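Local coordinates for 2-oxoglutarate-dependent dioxygenase DAO (Oryza sativa subsp. indica, PDB 6KUN), which probably catalyses the iron- and 2-oxoglutarate-dependent, irreversible oxidation of the auxin indole-3-acetic acid to inactive 2-oxoindole-3-acetic acid, at residues B[39-42]-B[43-47]; B[54-57]-B[58-61]; B[111-114]-B[115-119]; B[125-128]-B[129-133]. All coordinates share one frame; numbering follows the deposited sequence.

In the fold
Two helices carry the four contacts. Contact 1 starts helix 43-57 and contact 2 finishes it, their centres about 22 Å apart; contacts 3 and 4 follow each other along helix 111-138, about 21 Å between centres. The helices pack together: contact 2 meets contact 3 where L56 CD2 lies 3.9 Å from V113 CG1, and contact 1 meets contact 3 through L45 and A119. Contact 1 also reaches contact 4, H39 CB resting 3.6 Å from L127 CD1. None of the four holds a ligand-pocket residue. The side chain of F57 in contact 2 comes within about 9 Å of bound 2-oxoglutarate, and that of I128 in contact 4 within about 12 Å.

Contact 1. Residues B[39-42]-B[43-47]; sequences HGVP and PGLQA
Q46 NE2 reaches back to the loop and donates to V41 O over 2.9 Å. The bond is bent, 139° at the hydrogen, and its donor stands above the carbonyl plane, not on a lone pair, although V41 O lies close to the plane of the Q46 amide. With CG anti to its own carbonyl carbon (chi1 -67°) and the chain extended beyond, Q46 runs back toward the start of helix 43-57. On the way its CG passes V41 CG1 at 3.9 Å, the two side chains crossing at about a right angle. The amide end then meets the imidazole edge, NE2 lying 3.8 Å from H39 CE1 with ring and amide planes 70° apart. Both nitrogens of H39 are engaged: ND1 accepts from V41 N at 3.1 Å, in the ring plane, and NE2 is hydrogen-bonded to G209 O, which together fix the ring's rotation. At the N-cap, P42 O takes the backbone N of Q46 at 3.1 Å. The ring of P42 lies beside L45, pointing the same way, with P42 CG 4.0 Å from L45 CB, and both rest on R123 of helix 111-138. P43 packs on G44 of the second subunit. Here strand 33-37 hands over to helix 43-57 through a proline-led helix start: P43 follows the N-cap, in the first turn, where the lack of an N-H costs no helical hydrogen bond.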
loop_
_atom_site.group_PDB
_atom_site.type_symbol
_atom_site.label_atom_id
_atom_site.label_comp_id
_atom_site.label_asym_id
_atom_site.label_seq_id
_atom_site.Cartn_x
_atom_site.Cartn_y
_atom_site.Cartn_z
ATOM N N HIS B 39 0.447 -1.322 16.793
ATOM C CA HIS B 39 0.438 0.080 17.159
ATOM C C HIS B 39 -0.956 0.689 17.153
ATOM O O HIS B 39 -1.125 1.830 17.612
ATOM C CB HIS B 39 1.334 0.830 16.168
ATOM C CG HIS B 39 1.053 0.467 14.750
ATOM N ND1 HIS B 39 -0.159 0.742 14.148
ATOM C CD2 HIS B 39 1.774 -0.241 13.849
ATOM C CE1 HIS B 39 -0.143 0.274 12.910
ATOM N NE2 HIS B 39 1.016 -0.329 12.707
ATOM N N GLY B 40 -1.935 -0.012 16.601
ATOM C CA GLY B 40 -3.308 0.410 16.681
ATOM C C GLY B 40 -3.735 1.507 15.731
ATOM O O GLY B 40 -4.889 1.953 15.831
ATOM N N VAL B 41 -2.857 1.987 14.848
ATOM C CA VAL B 41 -3.281 2.948 13.816
ATOM C C VAL B 41 -4.080 2.151 12.791
ATOM O O VAL B 41 -3.561 1.194 12.181
ATOM C CB VAL B 41 -2.106 3.671 13.147
ATOM C CG1 VAL B 41 -2.611 4.808 12.263
ATOM C CG2 VAL B 41 -1.147 4.239 14.188
ATOM N N PRO B 42 -5.344 2.475 12.583
ATOM C CA PRO B 42 -6.201 1.604 11.772
ATOM C C PRO B 42 -5.791 1.657 10.299
ATOM O O PRO B 42 -5.293 2.685 9.831
ATOM C CB PRO B 42 -7.617 2.156 11.999
ATOM C CG PRO B 42 -7.450 3.491 12.697
ATOM C CD PRO B 42 -6.113 3.478 13.366
ATOM N N PRO B 43 -5.973 0.557 9.561
ATOM C CA PRO B 43 -5.588 0.532 8.138
ATOM C C PRO B 43 -6.316 1.527 7.258
ATOM O O PRO B 43 -5.751 2.042 6.280
ATOM C CB PRO B 43 -5.952 -0.908 7.704
ATOM C CG PRO B 43 -5.895 -1.707 8.950
ATOM C CD PRO B 43 -6.367 -0.782 10.054
ATOM N N GLY B 44 -7.584 1.769 7.541
ATOM C CA GLY B 44 -8.311 2.741 6.769
ATOM C C GLY B 44 -7.686 4.112 6.887
ATOM O O GLY B 44 -7.538 4.819 5.884
ATOM N N LEU B 45 -7.316 4.513 8.106
ATOM C CA LEU B 45 -6.690 5.818 8.302
ATOM C C LEU B 45 -5.342 5.877 7.599
ATOM O O LEU B 45 -5.008 6.869 6.953
ATOM C CB LEU B 45 -6.527 6.091 9.811
ATOM C CG LEU B 45 -5.883 7.441 10.117
ATOM C CD1 LEU B 45 -6.697 8.614 9.539
ATOM C CD2 LEU B 45 -5.723 7.601 11.593
ATOM N N GLN B 46 -4.550 4.809 7.689
ATOM C CA GLN B 46 -3.279 4.819 6.971
ATOM C C GLN B 46 -3.495 4.990 5.477
ATOM O O GLN B 46 -2.703 5.662 4.805
ATOM C CB GLN B 46 -2.526 3.518 7.241
ATOM C CG GLN B 46 -2.067 3.377 8.654
ATOM C CD GLN B 46 -1.396 2.069 8.841
ATOM O OE1 GLN B 46 -0.426 1.775 8.146
ATOM N NE2 GLN B 46 -1.925 1.249 9.735
ATOM N N ALA B 47 -4.531 4.357 4.927
ATOM C CA ALA B 47 -4.787 4.483 3.494
ATOM C C ALA B 47 -5.233 5.903 3.147
ATOM O O ALA B 47 -4.830 6.484 2.134
ATOM C CB ALA B 47 -5.868 3.480 3.058
#

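Contact 2. Residues B[54-57]-B[58-61]; sequences RALF and DLPD
L59 lies alongside L56, both side chains pointing the same way, with L59 CD1 4.0 Å from L56 CD2. Each has CG anti to its carbonyl carbon; in L59 (chi1 -80°) this lays CG 3.4 Å and CD1 3.5 Å from L56 O, the branch lying against the carbonyl to which L59 N donates. That bond, L59 N to L56 O at 3.2 Å, is fairly straight at the hydrogen but comes from well above the carbonyl plane. The preceding amide is shared: D58 N gives its main bond to R54 O at 2.9 Å and a weak one to A55 O. The carboxylate of D58 folds back toward R54 O, OD2 standing 3.3 Å from it, two acceptors with no bond between them. Water 1 donates to R54 O at 3.0 Å and, weakly, to D58 OD1, which probably softens the repulsion. R54 gives no direct pairing, its NE staying 6.3 Å from D58 OD2, while R157 offers D58 a long, weak ion pair. Buried L56 packs on M155 and F89; F57 meets F89 edge to face, and its carbonyl is hydrogen-bonded to K64 NZ. The bonding thus passes from i to i+4 toward i to i+3, as in a helix C-terminus that tightens into a 3-10-like turn, here the short link from helix 43-57 to helix 61-66, whose N-cap is P60.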
loop_
_atom_site.group_PDB
_atom_site.type_symbol
_atom_site.label_atom_id
_atom_site.label_comp_id
_atom_site.label_asym_id
_atom_site.label_seq_id
_atom_site.Cartn_x
_atom_site.Cartn_y
_atom_site.Cartn_z
ATOM N N ARG B 54 -0.101 12.528 -0.627
ATOM C CA ARG B 54 0.154 12.651 -2.060
ATOM C C ARG B 54 -0.642 13.781 -2.687
ATOM O O ARG B 54 -0.115 14.468 -3.562
ATOM C CB ARG B 54 -0.130 11.317 -2.738
ATOM C CG ARG B 54 1.140 10.440 -2.762
ATOM C CD ARG B 54 0.888 8.955 -2.628
ATOM N NE ARG B 54 -0.250 8.502 -3.413
ATOM C CZ ARG B 54 -0.520 7.225 -3.678
ATOM N NH1 ARG B 54 0.282 6.261 -3.236
ATOM N NH2 ARG B 54 -1.589 6.914 -4.399
ATOM N N ALA B 55 -1.859 14.033 -2.198
ATOM C CA ALA B 55 -2.635 15.179 -2.659
ATOM C C ALA B 55 -1.960 16.496 -2.280
ATOM O O ALA B 55 -1.868 17.413 -3.103
ATOM C CB ALA B 55 -4.043 15.115 -2.078
ATOM N N LEU B 56 -1.435 16.591 -1.063
ATOM C CA LEU B 56 -0.726 17.787 -0.652
ATOM C C LEU B 56 0.459 18.047 -1.564
ATOM O O LEU B 56 0.710 19.185 -1.981
ATOM C CB LEU B 56 -0.245 17.665 0.791
ATOM C CG LEU B 56 -1.276 17.883 1.864
ATOM C CD1 LEU B 56 -0.557 17.705 3.203
ATOM C CD2 LEU B 56 -1.948 19.258 1.698
ATOM N N PHE B 57 1.272 17.012 -1.806
ATOM C CA PHE B 57 2.470 17.249 -2.613
ATOM C C PHE B 57 2.127 17.415 -4.094
ATOM O O PHE B 57 2.940 17.963 -4.842
ATOM C CB PHE B 57 3.487 16.153 -2.438
ATOM C CG PHE B 57 4.247 16.260 -1.154
ATOM C CD1 PHE B 57 5.025 17.364 -0.894
ATOM C CD2 PHE B 57 4.156 15.267 -0.217
ATOM C CE1 PHE B 57 5.703 17.475 0.298
ATOM C CE2 PHE B 57 4.868 15.355 0.969
ATOM C CZ PHE B 57 5.629 16.474 1.230
ATOM N N ASP B 58 0.947 16.977 -4.517
ATOM C CA ASP B 58 0.514 17.215 -5.895
ATOM C C ASP B 58 -0.142 18.576 -6.092
ATOM O O ASP B 58 -0.589 18.886 -7.198
ATOM C CB ASP B 58 -0.450 16.123 -6.347
ATOM C CG ASP B 58 0.266 14.826 -6.703
ATOM O OD1 ASP B 58 1.507 14.839 -6.882
ATOM O OD2 ASP B 58 -0.427 13.805 -6.810
ATOM N N LEU B 59 -0.231 19.380 -5.047
ATOM C CA LEU B 59 -0.828 20.697 -5.179
ATOM C C LEU B 59 -0.027 21.559 -6.160
ATOM O O LEU B 59 1.176 21.369 -6.318
ATOM C CB LEU B 59 -0.879 21.367 -3.813
ATOM C CG LEU B 59 -2.008 20.987 -2.846
ATOM C CD1 LEU B 59 -1.766 21.640 -1.487
ATOM C CD2 LEU B 59 -3.357 21.408 -3.420
ATOM N N PRO B 60 -0.669 22.525 -6.824
ATOM C CA PRO B 60 0.096 23.491 -7.619
ATOM C C PRO B 60 1.041 24.303 -6.750
ATOM O O PRO B 60 0.824 24.480 -5.546
ATOM C CB PRO B 60 -0.993 24.401 -8.229
ATOM C CG PRO B 60 -2.203 23.518 -8.298
ATOM C CD PRO B 60 -2.125 22.646 -7.059
ATOM N N ASP B 61 2.075 24.857 -7.394
ATOM C CA ASP B 61 3.125 25.552 -6.661
ATOM C C ASP B 61 2.574 26.729 -5.868
ATOM O O ASP B 61 3.081 27.051 -4.792
ATOM C CB ASP B 61 4.214 26.047 -7.616
ATOM C CG ASP B 61 5.060 24.923 -8.161
ATOM O OD1 ASP B 61 4.667 23.763 -7.985
ATOM O OD2 ASP B 61 6.112 25.203 -8.777
HETATM O O HOH W 1 2.575 13.542 -4.452
#

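Contact 3. Residues B[111-114]-B[115-119]; sequences PHVR and ETVKA
T116 turns its hydroxyl back along the helix to H112, OG1 donating to H112 O over 2.9 Å. The hydroxyl stands beside T116's own backbone N (chi1 -64°), and T116 N donates to the same oxygen at 3.1 Å. The two donors reach H112 O from opposite faces of its carbonyl plane. On this side of the helix the imidazole also turns its edge to a water: water 2 lies in the ring plane, 2.7 Å from H112 ND1, and donates to T116 OG1 at 2.8 Å, joining ring and hydroxyl without direct contact. V113 and V117 point to another side of the helix and barely touch, V113 CG1 4.4 Å from V117 CG2; V113 packs on A52 and L56 of helix 43-57, while V117 touches C104 of helix 97-106. R114 and K118, one turn apart, send their ends toward that same helix, where R114 NE is hydrogen-bonded to C104 O and K118 NZ forms a salt bridge with D101. V117 N closes the turn on V113 O at 2.9 Å. With two donors drawing on it near the start of helix 111-138, H112 O is probably more polarised than a carbonyl carrying one helical bond, and the threonine hydroxyl is satisfied as both donor and acceptor.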
loop_
_atom_site.group_PDB
_atom_site.type_symbol
_atom_site.label_atom_id
_atom_site.label_comp_id
_atom_site.label_asym_id
_atom_site.label_seq_id
_atom_site.Cartn_x
_atom_site.Cartn_y
_atom_site.Cartn_z
ATOM N N PRO B 111 -11.138 20.251 2.607
ATOM C CA PRO B 111 -11.436 19.869 3.991
ATOM C C PRO B 111 -11.070 18.425 4.332
ATOM O O PRO B 111 -10.564 18.187 5.442
ATOM C CB PRO B 111 -12.951 20.118 4.110
ATOM C CG PRO B 111 -13.373 20.780 2.798
ATOM C CD PRO B 111 -12.194 21.098 2.007
ATOM N N HIS B 112 -11.310 17.458 3.442
ATOM C CA HIS B 112 -11.085 16.073 3.852
ATOM C C HIS B 112 -9.589 15.797 4.028
ATOM O O HIS B 112 -9.201 15.014 4.905
ATOM C CB HIS B 112 -11.730 15.085 2.871
ATOM C CG HIS B 112 -11.038 14.982 1.549
ATOM N ND1 HIS B 112 -9.946 14.171 1.343
ATOM C CD2 HIS B 112 -11.273 15.604 0.367
ATOM C CE1 HIS B 112 -9.533 14.297 0.095
ATOM N NE2 HIS B 112 -10.323 15.160 -0.523
ATOM N N VAL B 113 -8.739 16.476 3.253
ATOM C CA VAL B 113 -7.297 16.360 3.438
ATOM C C VAL B 113 -6.890 16.917 4.790
ATOM O O VAL B 113 -6.184 16.242 5.561
ATOM C CB VAL B 113 -6.554 17.035 2.279
ATOM C CG1 VAL B 113 -5.043 17.027 2.485
ATOM C CG2 VAL B 113 -6.917 16.309 0.948
ATOM N N ARG B 114 -7.382 18.126 5.133
ATOM C CA ARG B 114 -7.067 18.754 6.410
ATOM C C ARG B 114 -7.460 17.878 7.591
ATOM O O ARG B 114 -6.700 17.736 8.546
ATOM C CB ARG B 114 -7.767 20.135 6.493
ATOM C CG ARG B 114 -7.363 21.102 5.323
ATOM C CD ARG B 114 -8.228 22.396 5.261
ATOM N NE ARG B 114 -8.798 22.701 6.565
ATOM C CZ ARG B 114 -10.085 22.895 6.827
ATOM N NH1 ARG B 114 -10.995 22.870 5.856
ATOM N NH2 ARG B 114 -10.458 23.145 8.075
ATOM N N GLU B 115 -8.653 17.299 7.549
ATOM C CA GLU B 115 -9.119 16.448 8.623
ATOM C C GLU B 115 -8.258 15.193 8.750
ATOM O O GLU B 115 -8.016 14.731 9.874
ATOM C CB GLU B 115 -10.579 16.016 8.388
ATOM C CG GLU B 115 -11.110 15.035 9.465
ATOM C CD GLU B 115 -12.524 14.483 9.204
ATOM O OE1 GLU B 115 -13.146 14.847 8.178
ATOM O OE2 GLU B 115 -13.007 13.678 10.040
ATOM N N THR B 116 -7.845 14.605 7.614
ATOM C CA THR B 116 -7.056 13.382 7.638
ATOM C C THR B 116 -5.685 13.653 8.231
ATOM O O THR B 116 -5.211 12.911 9.087
ATOM C CB THR B 116 -6.887 12.793 6.226
ATOM O OG1 THR B 116 -8.144 12.398 5.685
ATOM C CG2 THR B 116 -5.946 11.559 6.241
ATOM N N VAL B 117 -5.077 14.758 7.819
ATOM C CA VAL B 117 -3.782 15.137 8.348
ATOM C C VAL B 117 -3.886 15.368 9.848
ATOM O O VAL B 117 -3.028 14.928 10.629
ATOM C CB VAL B 117 -3.229 16.373 7.625
ATOM C CG1 VAL B 117 -1.967 16.903 8.359
ATOM C CG2 VAL B 117 -2.885 16.043 6.219
ATOM N N LYS B 118 -4.950 16.030 10.273
ATOM C CA LYS B 118 -5.140 16.285 11.692
ATOM C C LYS B 118 -5.222 14.980 12.459
ATOM O O LYS B 118 -4.558 14.823 13.500
ATOM C CB LYS B 118 -6.401 17.118 11.895
ATOM C CG LYS B 118 -6.676 17.524 13.322
ATOM C CD LYS B 118 -7.862 18.510 13.391
ATOM C CE LYS B 118 -8.100 18.947 14.829
ATOM N NZ LYS B 118 -8.598 20.338 14.914
ATOM N N ALA B 119 -6.039 14.036 11.979
ATOM C CA ALA B 119 -6.217 12.780 12.694
ATOM C C ALA B 119 -4.913 12.002 12.756
ATOM O O ALA B 119 -4.552 11.464 13.815
ATOM C CB ALA B 119 -7.328 11.945 12.028
HETATM O O HOH W 2 -8.745 12.378 2.911
#

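Contact 4. Residues B[125-128]-B[129-133]; sequences HSLI and VDVAG
The buried part of helix 111-138 that lies against the larger beta sheet of the jelly roll has a CH-pi contact on one flank, between H125 and V129. The methyl V129 CG2 sits over one face of the imidazole, 3.9 Å from its centroid and offset toward the rim, so that H125 NE2 is the nearest ring atom at 3.6 Å. That methyl stands beside the backbone N of V129, anti to the carbonyl carbon, which turns it back toward H125 one turn earlier. Along the next side L127 and V131 cross obliquely, L127 CD1 touching V131 CG2 at 4.0 Å; L127 goes on to V181 and F211, V131 to V213. I128 has an unusual shape, probably somewhat strained: CG2 lies between its backbone N and carbonyl carbon, 3.1 Å from V129 N, and chi2 is nearly eclipsed at 18°. That chi2, with CG1 anti to the backbone N, puts CD1 4.2 Å from V131 CB, while I128 as a whole packs on L179, V181, M247 and L249. The backbone is regular, with V131 N to L127 O at 2.8 Å and A132 N to I128 O equally short. D130 is paired with K134 in a salt bridge. Apolar residues thus seat the helix on strands 179-183, 211-215 and 242-249, the helix-on-sheet packing found in the double-stranded beta-helix fold of 2-oxoglutarate-dependent dioxygenases.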
loop_
_atom_site.group_PDB
_atom_site.type_symbol
_atom_site.label_atom_id
_atom_site.label_comp_id
_atom_site.label_asym_id
_atom_site.label_seq_id
_atom_site.Cartn_x
_atom_site.Cartn_y
_atom_site.Cartn_z
ATOM N N HIS B 125 1.136 11.221 17.351
ATOM C CA HIS B 125 1.600 11.723 18.635
ATOM C C HIS B 125 1.361 10.693 19.747
ATOM O O HIS B 125 2.252 10.410 20.550
ATOM C CB HIS B 125 0.918 13.030 18.978
ATOM C CG HIS B 125 1.337 13.554 20.306
ATOM N ND1 HIS B 125 0.483 13.648 21.378
ATOM C CD2 HIS B 125 2.547 13.943 20.754
ATOM C CE1 HIS B 125 1.150 14.088 22.420
ATOM N NE2 HIS B 125 2.396 14.302 22.054
ATOM N N SER B 126 0.139 10.145 19.819
ATOM C CA SER B 126 -0.171 9.122 20.812
ATOM C C SER B 126 0.767 7.923 20.675
ATOM O O SER B 126 1.212 7.350 21.682
ATOM C CB SER B 126 -1.623 8.657 20.652
ATOM O OG SER B 126 -2.538 9.686 20.977
ATOM N N LEU B 127 1.082 7.549 19.434
ATOM C CA LEU B 127 1.968 6.423 19.202
ATOM C C LEU B 127 3.341 6.706 19.784
ATOM O O LEU B 127 3.878 5.887 20.523
ATOM C CB LEU B 127 2.032 6.087 17.721
ATOM C CG LEU B 127 2.957 4.955 17.282
ATOM C CD1 LEU B 127 2.647 3.658 18.024
ATOM C CD2 LEU B 127 2.853 4.759 15.784
ATOM N N ILE B 128 3.921 7.868 19.501
ATOM C CA ILE B 128 5.311 8.080 19.893
ATOM C C ILE B 128 5.392 8.230 21.410
ATOM O O ILE B 128 6.380 7.821 22.013
ATOM C CB ILE B 128 5.904 9.270 19.133
ATOM C CG1 ILE B 128 7.434 9.294 19.083
ATOM C CG2 ILE B 128 5.366 10.588 19.700
ATOM C CD1 ILE B 128 8.151 8.022 19.385
ATOM N N VAL B 129 4.342 8.759 22.038
ATOM C CA VAL B 129 4.296 8.813 23.493
ATOM C C VAL B 129 4.239 7.396 24.080
ATOM O O VAL B 129 4.958 7.074 25.023
ATOM C CB VAL B 129 3.106 9.668 23.946
ATOM C CG1 VAL B 129 2.860 9.545 25.450
ATOM C CG2 VAL B 129 3.339 11.139 23.572
ATOM N N ASP B 130 3.397 6.532 23.503
ATOM C CA ASP B 130 3.296 5.142 23.935
ATOM C C ASP B 130 4.626 4.410 23.758
ATOM O O ASP B 130 5.108 3.737 24.683
ATOM C CB ASP B 130 2.173 4.427 23.170
ATOM C CG ASP B 130 1.940 2.992 23.654
ATOM O OD1 ASP B 130 1.866 2.766 24.875
ATOM O OD2 ASP B 130 1.823 2.088 22.810
ATOM N N VAL B 131 5.254 4.578 22.598
ATOM C CA VAL B 131 6.572 4.003 22.392
ATOM C C VAL B 131 7.576 4.536 23.422
ATOM O O VAL B 131 8.304 3.764 24.064
ATOM C CB VAL B 131 7.036 4.268 20.956
ATOM C CG1 VAL B 131 8.490 3.808 20.810
ATOM C CG2 VAL B 131 6.138 3.547 19.958
ATOM N N ALA B 132 7.639 5.861 23.599
ATOM C CA ALA B 132 8.573 6.399 24.598
ATOM C C ALA B 132 8.354 5.774 25.973
ATOM O O ALA B 132 9.309 5.387 26.648
ATOM C CB ALA B 132 8.461 7.918 24.680
ATOM N N GLY B 133 7.088 5.673 26.405
ATOM C CA GLY B 133 6.793 5.081 27.705
ATOM C C GLY B 133 7.293 3.659 27.840
ATOM O O GLY B 133 7.811 3.263 28.892
#